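Long-range contacts in VgrG protein (Vibrio cholerae, PDB 4DTH), which binds ATP and magnesium in its actin cross-linking domain and, as a toxin domain, probably uses them to join G-actin monomers covalently: residues A12-F20 against E90-M98; S24-L34 against I166-V177. All coordinates share one frame; numbering follows the deposited sequence.

Contact 1. Residues A12-F20 against E90-M98. With ATP (adenosine-5'-triphosphate), chain B.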
loop_
_atom_site.group_PDB
_atom_site.type_symbol
_atom_site.label_atom_id
_atom_site.label_comp_id
_atom_site.label_asym_id
_atom_site.label_seq_id
_atom_site.Cartn_x
_atom_site.Cartn_y
_atom_site.Cartn_z
ATOM N N ALA A 12 14.038 -17.168 2.238
ATOM C CA ALA A 12 13.734 -16.029 3.097
ATOM C C ALA A 12 13.868 -14.663 2.378
ATOM O O ALA A 12 14.989 -14.160 2.187
ATOM C CB ALA A 12 14.619 -16.071 4.333
ATOM N N THR A 13 12.706 -14.060 1.989
ATOM C CA THR A 13 12.702 -12.725 1.380
ATOM C C THR A 13 12.864 -11.746 2.551
ATOM O O THR A 13 12.116 -11.853 3.536
ATOM C CB THR A 13 11.412 -12.387 0.597
ATOM O OG1 THR A 13 10.259 -12.714 1.359
ATOM C CG2 THR A 13 11.355 -13.004 -0.761
ATOM N N PRO A 14 13.856 -10.819 2.499
ATOM C CA PRO A 14 14.023 -9.884 3.620
ATOM C C PRO A 14 12.788 -9.020 3.822
ATOM O O PRO A 14 12.056 -8.733 2.866
ATOM C CB PRO A 14 15.226 -9.031 3.205
ATOM C CG PRO A 14 15.924 -9.815 2.154
ATOM C CD PRO A 14 14.847 -10.554 1.437
ATOM N N ASP A 15 12.532 -8.653 5.079
ATOM C CA ASP A 15 11.421 -7.782 5.409
ATOM C C ASP A 15 11.806 -6.381 5.023
ATOM O O ASP A 15 12.997 -6.050 4.955
ATOM C CB ASP A 15 11.120 -7.821 6.913
ATOM C CG ASP A 15 10.432 -9.092 7.346
ATOM O OD1 ASP A 15 9.276 -9.319 6.896
ATOM O OD2 ASP A 15 11.024 -9.846 8.156
ATOM N N PHE A 16 10.790 -5.545 4.815
ATOM C CA PHE A 16 11.019 -4.153 4.503
ATOM C C PHE A 16 11.772 -3.481 5.636
ATOM O O PHE A 16 11.395 -3.669 6.804
ATOM C CB PHE A 16 9.684 -3.405 4.367
ATOM C CG PHE A 16 8.828 -3.749 3.170
ATOM C CD1 PHE A 16 9.388 -3.867 1.903
ATOM C CD2 PHE A 16 7.453 -3.895 3.299
ATOM C CE1 PHE A 16 8.589 -4.141 0.788
ATOM C CE2 PHE A 16 6.652 -4.179 2.184
ATOM C CZ PHE A 16 7.226 -4.307 0.936
ATOM N N PRO A 17 12.755 -2.608 5.308
ATOM C CA PRO A 17 13.320 -1.752 6.362
ATOM C C PRO A 17 12.138 -0.919 6.909
ATOM O O PRO A 17 11.183 -0.629 6.169
ATOM C CB PRO A 17 14.316 -0.858 5.625
ATOM C CG PRO A 17 13.963 -0.959 4.187
ATOM C CD PRO A 17 13.250 -2.235 3.961
ATOM N N THR A 18 12.164 -0.596 8.200
ATOM C CA THR A 18 11.070 0.143 8.843
ATOM C C THR A 18 11.450 1.594 9.116
ATOM O O THR A 18 10.562 2.445 9.213
ATOM C CB THR A 18 10.664 -0.550 10.155
ATOM O OG1 THR A 18 11.826 -0.697 10.977
ATOM C CG2 THR A 18 9.996 -1.898 9.933
ATOM N N HIS A 19 12.759 1.881 9.266
ATOM C CA HIS A 19 13.228 3.227 9.595
ATOM C C HIS A 19 13.890 3.996 8.458
ATOM O O HIS A 19 14.771 3.472 7.778
ATOM C CB HIS A 19 14.157 3.208 10.823
ATOM C CG HIS A 19 14.468 4.584 11.332
ATOM N ND1 HIS A 19 13.627 5.230 12.219
ATOM C CD2 HIS A 19 15.461 5.435 10.975
ATOM C CE1 HIS A 19 14.161 6.423 12.415
ATOM N NE2 HIS A 19 15.268 6.590 11.685
ATOM N N PHE A 20 13.506 5.270 8.311
ATOM C CA PHE A 20 14.092 6.218 7.357
ATOM C C PHE A 20 14.366 7.546 8.039
ATOM O O PHE A 20 13.594 7.942 8.913
ATOM C CB PHE A 20 13.222 6.391 6.099
ATOM C CG PHE A 20 13.249 5.127 5.267
ATOM C CD1 PHE A 20 14.297 4.875 4.384
ATOM C CD2 PHE A 20 12.272 4.149 5.424
ATOM C CE1 PHE A 20 14.353 3.672 3.659
ATOM C CE2 PHE A 20 12.330 2.947 4.697
ATOM C CZ PHE A 20 13.368 2.719 3.819
ATOM N N GLU A 90 3.323 -8.988 -9.419
ATOM C CA GLU A 90 3.493 -7.606 -9.019
ATOM C C GLU A 90 4.878 -7.419 -8.410
ATOM O O GLU A 90 5.269 -8.174 -7.514
ATOM C CB GLU A 90 2.398 -7.189 -8.039
ATOM C CG GLU A 90 2.483 -5.723 -7.638
ATOM C CD GLU A 90 1.447 -5.328 -6.611
ATOM O OE1 GLU A 90 1.300 -6.059 -5.605
ATOM O OE2 GLU A 90 0.800 -4.274 -6.797
ATOM N N LEU A 91 5.611 -6.422 -8.906
ATOM C CA LEU A 91 6.944 -6.083 -8.399
ATOM C C LEU A 91 6.745 -4.995 -7.353
ATOM O O LEU A 91 6.117 -3.970 -7.636
ATOM C CB LEU A 91 7.901 -5.636 -9.521
ATOM C CG LEU A 91 8.026 -6.566 -10.750
ATOM C CD1 LEU A 91 9.118 -6.079 -11.681
ATOM C CD2 LEU A 91 8.279 -8.022 -10.337
ATOM N N VAL A 92 7.183 -5.278 -6.117
ATOM C CA VAL A 92 6.958 -4.395 -4.957
ATOM C C VAL A 92 8.309 -3.936 -4.425
ATOM O O VAL A 92 9.076 -4.752 -3.911
ATOM C CB VAL A 92 6.105 -5.119 -3.868
ATOM C CG1 VAL A 92 5.875 -4.215 -2.659
ATOM C CG2 VAL A 92 4.769 -5.599 -4.433
ATOM N N SER A 93 8.621 -2.643 -4.562
ATOM C CA SER A 93 9.936 -2.181 -4.127
ATOM C C SER A 93 10.135 -2.211 -2.620
ATOM O O SER A 93 9.165 -2.110 -1.860
ATOM C CB SER A 93 10.228 -0.776 -4.654
ATOM O OG SER A 93 9.509 0.224 -3.945
ATOM N N TYR A 94 11.400 -2.349 -2.199
ATOM C CA TYR A 94 11.802 -2.155 -0.811
ATOM C C TYR A 94 11.842 -0.627 -0.714
ATOM O O TYR A 94 12.390 0.017 -1.620
ATOM C CB TYR A 94 13.188 -2.762 -0.538
ATOM C CG TYR A 94 13.103 -4.258 -0.332
ATOM C CD1 TYR A 94 13.089 -5.132 -1.417
ATOM C CD2 TYR A 94 12.955 -4.798 0.942
ATOM C CE1 TYR A 94 12.971 -6.506 -1.238
ATOM C CE2 TYR A 94 12.831 -6.175 1.135
ATOM C CZ TYR A 94 12.845 -7.026 0.039
ATOM O OH TYR A 94 12.710 -8.383 0.206
ATOM N N PRO A 95 11.184 -0.001 0.283
ATOM C CA PRO A 95 11.177 1.471 0.330
ATOM C C PRO A 95 12.562 2.089 0.403
ATOM O O PRO A 95 13.518 1.437 0.851
ATOM C CB PRO A 95 10.363 1.777 1.591
ATOM C CG PRO A 95 10.523 0.530 2.449
ATOM C CD PRO A 95 10.457 -0.567 1.438
ATOM N N CYS A 96 12.670 3.340 -0.058
ATOM C CA CYS A 96 13.909 4.104 -0.007
ATOM C C CYS A 96 13.582 5.535 0.376
ATOM O O CYS A 96 12.405 5.900 0.441
ATOM C CB CYS A 96 14.672 4.031 -1.332
ATOM S SG CYS A 96 13.826 4.805 -2.739
ATOM N N GLU A 97 14.612 6.348 0.659
ATOM C CA GLU A 97 14.394 7.752 0.971
ATOM C C GLU A 97 13.886 8.436 -0.292
ATOM O O GLU A 97 14.385 8.159 -1.383
ATOM C CB GLU A 97 15.697 8.411 1.450
ATOM C CG GLU A 97 16.274 7.746 2.691
ATOM C CD GLU A 97 17.692 8.139 3.056
ATOM O OE1 GLU A 97 18.370 7.324 3.722
ATOM O OE2 GLU A 97 18.121 9.259 2.696
ATOM N N MET A 98 12.857 9.284 -0.154
ATOM C CA MET A 98 12.240 9.997 -1.277
ATOM C C MET A 98 13.201 10.841 -2.091
ATOM O O MET A 98 13.031 10.955 -3.298
ATOM C CB MET A 98 11.089 10.879 -0.788
ATOM C CG MET A 98 9.801 10.173 -0.758
ATOM S SD MET A 98 8.421 11.318 -0.656
ATOM C CE MET A 98 8.064 11.551 -2.365
HETATM P PG ATP B . -2.778 -3.824 0.865
HETATM O O1G ATP B . -3.064 -2.485 0.263
HETATM O O2G ATP B . -3.156 -3.853 2.319
HETATM O O3G ATP B . -3.510 -4.931 0.162
HETATM P PB ATP B . -0.210 -5.105 1.119
HETATM O O1B ATP B . -0.493 -5.583 2.488
HETATM O O2B ATP B . -0.310 -6.275 0.171
HETATM O O3B ATP B . -1.200 -4.060 0.730
HETATM P PA ATP B . 2.028 -3.600 1.977
HETATM O O1A ATP B . 1.194 -3.297 3.159
HETATM O O2A ATP B . 3.268 -4.354 2.466
HETATM O O3A ATP B . 1.262 -4.473 1.045
HETATM O "O5'" ATP B . 2.425 -2.220 1.260
HETATM C "C5'" ATP B . 3.446 -2.305 0.253
HETATM C "C4'" ATP B . 3.858 -0.950 -0.260
HETATM O "O4'" ATP B . 4.284 -0.104 0.848
HETATM C "C3'" ATP B . 5.052 -0.995 -1.214
HETATM O "O3'" ATP B . 4.974 0.000 -2.233
HETATM C "C2'" ATP B . 6.219 -0.746 -0.268
HETATM O "O2'" ATP B . 7.418 -0.356 -0.918
HETATM C "C1'" ATP B . 5.608 0.341 0.592
HETATM N N9 ATP B . 6.283 0.628 1.860
HETATM C C8 ATP B . 6.524 -0.246 2.886
HETATM N N7 ATP B . 7.140 0.300 3.906
HETATM C C5 ATP B . 7.321 1.623 3.524
HETATM C C6 ATP B . 7.899 2.736 4.165
HETATM N N6 ATP B . 8.434 2.699 5.392
HETATM N N1 ATP B . 7.893 3.915 3.502
HETATM C C2 ATP B . 7.346 3.971 2.284
HETATM N N3 ATP B . 6.772 2.997 1.583
HETATM C C4 ATP B . 6.792 1.833 2.257
#

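Contact 2. Residues S24-L34 against I166-V177. With MG (magnesium ion), chain D; MG (magnesium ion), chain E; ATP (adenosine-5'-triphosphate), chain B; SO4 (sulfate ion), chain I.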
loop_
_atom_site.group_PDB
_atom_site.type_symbol
_atom_site.label_atom_id
_atom_site.label_comp_id
_atom_site.label_asym_id
_atom_site.label_seq_id
_atom_site.Cartn_x
_atom_site.Cartn_y
_atom_site.Cartn_z
ATOM N N SER A 24 9.833 8.622 3.041
ATOM C CA SER A 24 10.176 7.427 2.275
ATOM C C SER A 24 9.157 7.125 1.183
ATOM O O SER A 24 8.016 7.596 1.244
ATOM C CB SER A 24 10.303 6.231 3.209
ATOM O OG SER A 24 9.114 6.110 3.970
ATOM N N ILE A 25 9.569 6.322 0.186
ATOM C CA ILE A 25 8.688 5.952 -0.905
ATOM C C ILE A 25 8.893 4.500 -1.309
ATOM O O ILE A 25 10.026 4.022 -1.362
ATOM C CB ILE A 25 8.798 6.934 -2.115
ATOM C CG1 ILE A 25 7.722 6.662 -3.194
ATOM C CG2 ILE A 25 10.217 6.967 -2.715
ATOM C CD1 ILE A 25 7.294 7.856 -4.004
ATOM N N GLY A 26 7.781 3.841 -1.589
ATOM C CA GLY A 26 7.728 2.484 -2.108
ATOM C C GLY A 26 6.839 2.467 -3.330
ATOM O O GLY A 26 5.992 3.353 -3.492
ATOM N N ILE A 27 7.051 1.497 -4.226
ATOM C CA ILE A 27 6.254 1.400 -5.451
ATOM C C ILE A 27 5.742 -0.026 -5.648
ATOM O O ILE A 27 6.376 -0.982 -5.201
ATOM C CB ILE A 27 6.976 1.944 -6.727
ATOM C CG1 ILE A 27 8.253 1.115 -7.063
ATOM C CG2 ILE A 27 7.275 3.462 -6.623
ATOM C CD1 ILE A 27 8.887 1.377 -8.468
ATOM N N GLU A 28 4.587 -0.149 -6.307
ATOM C CA GLU A 28 3.936 -1.414 -6.647
ATOM C C GLU A 28 3.720 -1.378 -8.130
ATOM O O GLU A 28 3.253 -0.368 -8.666
ATOM C CB GLU A 28 2.609 -1.585 -5.906
ATOM C CG GLU A 28 2.776 -1.803 -4.417
ATOM C CD GLU A 28 1.491 -1.633 -3.631
ATOM O OE1 GLU A 28 0.925 -0.516 -3.631
ATOM O OE2 GLU A 28 1.048 -2.626 -3.015
ATOM N N ASN A 29 4.110 -2.447 -8.814
ATOM C CA ASN A 29 4.105 -2.465 -10.261
ATOM C C ASN A 29 3.645 -3.817 -10.805
ATOM O O ASN A 29 4.425 -4.777 -10.833
ATOM C CB ASN A 29 5.554 -2.159 -10.678
ATOM C CG ASN A 29 5.831 -1.977 -12.135
ATOM O OD1 ASN A 29 6.964 -2.192 -12.586
ATOM N ND2 ASN A 29 4.853 -1.520 -12.873
ATOM N N GLU A 30 2.370 -3.882 -11.230
ATOM C CA GLU A 30 1.794 -5.114 -11.772
ATOM C C GLU A 30 2.236 -5.284 -13.223
ATOM O O GLU A 30 2.142 -4.355 -14.017
ATOM C CB GLU A 30 0.266 -5.108 -11.641
ATOM C CG GLU A 30 -0.394 -6.459 -11.863
ATOM C CD GLU A 30 -1.912 -6.417 -11.867
ATOM O OE1 GLU A 30 -2.525 -7.501 -11.769
ATOM O OE2 GLU A 30 -2.489 -5.309 -11.955
ATOM N N LEU A 31 2.755 -6.455 -13.553
ATOM C CA LEU A 31 3.250 -6.722 -14.904
ATOM C C LEU A 31 2.161 -7.260 -15.821
ATOM O O LEU A 31 1.247 -7.952 -15.368
ATOM C CB LEU A 31 4.416 -7.722 -14.859
ATOM C CG LEU A 31 5.636 -7.372 -14.003
ATOM C CD1 LEU A 31 6.657 -8.454 -14.087
ATOM C CD2 LEU A 31 6.268 -6.021 -14.403
ATOM N N ALA A 32 2.266 -6.942 -17.123
ATOM C CA ALA A 32 1.375 -7.482 -18.148
ATOM C C ALA A 32 2.190 -8.403 -19.042
ATOM O O ALA A 32 3.387 -8.172 -19.247
ATOM C CB ALA A 32 0.768 -6.360 -18.981
ATOM N N GLY A 33 1.540 -9.444 -19.549
ATOM C CA GLY A 33 2.149 -10.375 -20.490
ATOM C C GLY A 33 2.456 -11.753 -19.959
ATOM O O GLY A 33 2.860 -12.623 -20.736
ATOM N N LEU A 34 2.322 -11.955 -18.636
ATOM C CA LEU A 34 2.611 -13.246 -18.015
ATOM C C LEU A 34 1.822 -13.443 -16.737
ATOM O O LEU A 34 1.184 -12.511 -16.224
ATOM C CB LEU A 34 4.137 -13.422 -17.740
ATOM C CG LEU A 34 4.841 -12.422 -16.793
ATOM C CD1 LEU A 34 4.515 -12.681 -15.336
ATOM C CD2 LEU A 34 6.332 -12.566 -16.884
ATOM N N ILE A 166 7.163 -8.307 -21.910
ATOM C CA ILE A 166 6.654 -8.085 -20.552
ATOM C C ILE A 166 6.708 -6.593 -20.287
ATOM O O ILE A 166 7.754 -5.968 -20.447
ATOM C CB ILE A 166 7.388 -8.954 -19.501
ATOM C CG1 ILE A 166 7.274 -10.465 -19.858
ATOM C CG2 ILE A 166 6.885 -8.666 -18.074
ATOM C CD1 ILE A 166 5.849 -10.979 -20.245
ATOM N N THR A 167 5.543 -6.021 -19.957
ATOM C CA THR A 167 5.363 -4.585 -19.835
ATOM C C THR A 167 4.784 -4.108 -18.515
ATOM O O THR A 167 4.297 -4.891 -17.708
ATOM C CB THR A 167 4.504 -4.060 -21.021
ATOM O OG1 THR A 167 3.228 -4.710 -20.977
ATOM C CG2 THR A 167 5.188 -4.286 -22.408
ATOM N N MET A 168 4.836 -2.792 -18.323
ATOM C CA MET A 168 4.276 -2.103 -17.157
ATOM C C MET A 168 3.509 -0.879 -17.654
ATOM O O MET A 168 3.801 -0.377 -18.747
ATOM C CB MET A 168 5.356 -1.759 -16.119
ATOM C CG MET A 168 6.667 -1.364 -16.711
ATOM S SD MET A 168 8.053 -1.489 -15.588
ATOM C CE MET A 168 8.534 -3.204 -15.777
ATOM N N THR A 169 2.475 -0.448 -16.908
ATOM C CA THR A 169 1.605 0.666 -17.320
ATOM C C THR A 169 1.080 1.436 -16.100
ATOM O O THR A 169 0.947 0.812 -15.044
ATOM C CB THR A 169 0.501 0.113 -18.256
ATOM O OG1 THR A 169 -0.099 1.162 -19.016
ATOM C CG2 THR A 169 -0.553 -0.732 -17.530
ATOM N N PRO A 170 0.742 2.759 -16.200
ATOM C CA PRO A 170 0.242 3.482 -15.009
ATOM C C PRO A 170 -0.921 2.818 -14.280
ATOM O O PRO A 170 -0.929 2.844 -13.050
ATOM C CB PRO A 170 -0.131 4.863 -15.564
ATOM C CG PRO A 170 0.800 5.048 -16.714
ATOM C CD PRO A 170 0.860 3.680 -17.351
ATOM N N SER A 171 -1.866 2.178 -15.016
ATOM C CA SER A 171 -2.985 1.465 -14.386
ATOM C C SER A 171 -2.543 0.271 -13.526
ATOM O O SER A 171 -3.317 -0.184 -12.690
ATOM C CB SER A 171 -4.051 1.054 -15.408
ATOM O OG SER A 171 -3.621 0.043 -16.303
ATOM N N GLY A 172 -1.316 -0.226 -13.728
ATOM C CA GLY A 172 -0.787 -1.311 -12.904
ATOM C C GLY A 172 0.139 -0.796 -11.814
ATOM O O GLY A 172 0.758 -1.589 -11.100
ATOM N N GLN A 173 0.224 0.538 -11.660
ATOM C CA GLN A 173 1.159 1.156 -10.730
ATOM C C GLN A 173 0.575 1.966 -9.588
ATOM O O GLN A 173 -0.358 2.752 -9.778
ATOM C CB GLN A 173 2.162 2.024 -11.504
ATOM C CG GLN A 173 3.055 1.206 -12.446
ATOM C CD GLN A 173 3.975 2.029 -13.316
ATOM O OE1 GLN A 173 3.699 3.178 -13.679
ATOM N NE2 GLN A 173 5.070 1.417 -13.731
ATOM N N GLN A 174 1.182 1.810 -8.407
ATOM C CA GLN A 174 0.880 2.613 -7.220
ATOM C C GLN A 174 2.184 3.048 -6.583
ATOM O O GLN A 174 3.233 2.456 -6.839
ATOM C CB GLN A 174 0.062 1.840 -6.175
ATOM C CG GLN A 174 -1.417 1.721 -6.506
ATOM C CD GLN A 174 -1.685 0.416 -7.184
ATOM O OE1 GLN A 174 -1.455 -0.663 -6.629
ATOM N NE2 GLN A 174 -2.165 0.489 -8.411
ATOM N N ALA A 175 2.108 4.083 -5.741
ATOM C CA ALA A 175 3.232 4.551 -4.956
ATOM C C ALA A 175 2.731 4.739 -3.535
ATOM O O ALA A 175 1.578 5.137 -3.331
ATOM C CB ALA A 175 3.758 5.869 -5.502
ATOM N N THR A 176 3.591 4.431 -2.554
ATOM C CA THR A 176 3.302 4.599 -1.134
ATOM C C THR A 176 4.340 5.536 -0.552
ATOM O O THR A 176 5.536 5.293 -0.710
ATOM C CB THR A 176 3.177 3.242 -0.422
ATOM O OG1 THR A 176 2.065 2.536 -0.989
ATOM C CG2 THR A 176 2.972 3.380 1.087
ATOM N N VAL A 177 3.882 6.609 0.103
ATOM C CA VAL A 177 4.742 7.623 0.712
ATOM C C VAL A 177 4.608 7.530 2.227
ATOM O O VAL A 177 3.491 7.478 2.743
ATOM C CB VAL A 177 4.399 9.047 0.173
ATOM C CG1 VAL A 177 5.077 10.158 0.986
ATOM C CG2 VAL A 177 4.737 9.177 -1.313
HETATM MG MG MG D . -1.794 -1.199 -4.206
HETATM MG MG MG E . 1.460 -5.152 -2.846
HETATM P PG ATP B . -2.778 -3.824 0.865
HETATM O O1G ATP B . -3.064 -2.485 0.263
HETATM O O2G ATP B . -3.156 -3.853 2.319
HETATM O O3G ATP B . -3.510 -4.931 0.162
HETATM P PB ATP B . -0.210 -5.105 1.119
HETATM O O1B ATP B . -0.493 -5.583 2.488
HETATM O O2B ATP B . -0.310 -6.275 0.171
HETATM O O3B ATP B . -1.200 -4.060 0.730
HETATM P PA ATP B . 2.028 -3.600 1.977
HETATM O O1A ATP B . 1.194 -3.297 3.159
HETATM O O2A ATP B . 3.268 -4.354 2.466
HETATM O O3A ATP B . 1.262 -4.473 1.045
HETATM O "O5'" ATP B . 2.425 -2.220 1.260
HETATM C "C5'" ATP B . 3.446 -2.305 0.253
HETATM C "C4'" ATP B . 3.858 -0.950 -0.260
HETATM O "O4'" ATP B . 4.284 -0.104 0.848
HETATM C "C3'" ATP B . 5.052 -0.995 -1.214
HETATM O "O3'" ATP B . 4.974 0.000 -2.233
HETATM C "C2'" ATP B . 6.219 -0.746 -0.268
HETATM O "O2'" ATP B . 7.418 -0.356 -0.918
HETATM C "C1'" ATP B . 5.608 0.341 0.592
HETATM N N9 ATP B . 6.283 0.628 1.860
HETATM C C8 ATP B . 6.524 -0.246 2.886
HETATM N N7 ATP B . 7.140 0.300 3.906
HETATM C C5 ATP B . 7.321 1.623 3.524
HETATM C C6 ATP B . 7.899 2.736 4.165
HETATM N N6 ATP B . 8.434 2.699 5.392
HETATM N N1 ATP B . 7.893 3.915 3.502
HETATM C C2 ATP B . 7.346 3.971 2.284
HETATM N N3 ATP B . 6.772 2.997 1.583
HETATM C C4 ATP B . 6.792 1.833 2.257
HETATM S S SO4 I . -3.168 3.161 -18.508
HETATM O O1 SO4 I . -3.225 4.338 -17.625
HETATM O O2 SO4 I . -2.546 3.544 -19.778
HETATM O O3 SO4 I . -2.355 2.115 -17.885
HETATM O O4 SO4 I . -4.531 2.659 -18.742
HETATM O O HOH W 1 2.788 1.447 -3.451
HETATM O O HOH W 2 2.566 -1.694 -14.275
#

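Contact 1. Residues A12-F20 against E90-M98
Phe16 turns the edge of its ring toward the face of Tyr94 in an offset edge-to-face pair, the centroids 5.7 Å apart and the planes 77° to one another. The touching atoms are CD1 of Phe16 and CD2 of Tyr94, 3.8 Å apart. With CG anti to its carbonyl carbon (chi1 -69°), Phe16 reaches in between Tyr94, Pro95 and the nucleotide: CD1 lies 3.5 Å from CD of Pro95, CZ meets CG1 of Val92 at the ring edge, and C8 of ATP lies over one face, toward its rim. Tyr94 extends along the loop before Phe16 and gives its hydroxyl proton to the carbonyl O of Pro14, 2.8 Å from OH, the donor tilted 23° from the carbonyl plane; Tyr48 of strand 45-51 also packs on this ring. The rings of Pro17 and Pro95 meet through their CD atoms. Farther along, Phe20 crosses Pro95 at about a right angle, its CZ 3.2 Å from the Pro95 carbonyl O, while CD1 rests near CG of Glu97. Pro95 itself bears on the purine, CG 3.6 Å from C5 of ATP, and Ser93 O accepts a hydrogen bond from the ribose O2' of ATP, 2.6 Å away. The loop thus packs on the break in the strand at Tyr94 and Pro95, giving adenine and ribose a largely nonpolar wall in which the Ser93 carbonyl supplies a specific polar grip.

Contact 2. Residues S24-L34 against I166-V177
Ile166, Glu28 and Gln174 carry much of this contact, at two places along an antiparallel strand pairing. Ile166 crosses Leu34 at about a right angle, its CD1 3.7 Å from CD2 of Leu34, and its CG2 branch meets CD1 of Leu31; Phe118 of helix 101-124 packs on all three. Beside them Ala32 and Thr167 exchange two backbone hydrogen bonds, a single bridge separated from the main pairing by the turn at 169-172. In strands 24-30 and 173-177, Glu28 and Gln174 form a hydrogen-bonded pair and send their side chains to the same face of the sheet, with carboxylate and amide planes 79° apart. OE1 of Glu28 passes 3.6 Å from CB of Gln174. Both side chains reach the first magnesium: Gln174, bent at chi2 (96°), sets OE1 2.5 Å from it, and Glu28 OE1 stands longer, 2.9 Å away, while Glu28 OE2 lies 2.6 Å from the second. Glu28 thus spans the pair; Glu351 completes the protein side of the first site and Glu90 of the second. Glu28 OE1 also accepts a hydrogen bond from a water that is bonded to Thr176 OG1 and to O3' of ATP. At Gly26, the ribose O2' comes 3.1 Å from CA, and Ser24 OG donates to the adenine N1 at 2.6 Å. The paired backbones hold acid and amide at fixed spacing, and the nearby magnesium ions would be expected to offset the negative charge gathered around Glu28 and the triphosphate.

Contacts 1 and 2 meet through neighbouring antiparallel strands: 24-30 is flanked by 85-97 and by 173-180, and the contact centres lie about 14 Å apart. Backbone Asn29 N probably bonds to Leu91 O at 2.8 Å, and Ile27 N to Ser93 OG at 2.8 Å, which ties the middle strand to the strand of contact 1. ATP spans both: contact 1 supplies an aromatic and proline wall, contact 2 a polar side reaching the adenine and sugar. OE2 of Glu90 in contact 1 packs 3.4 Å from CB of Glu28 in contact 2, and the two acids share a magnesium site, so one pocket draws on both contacts.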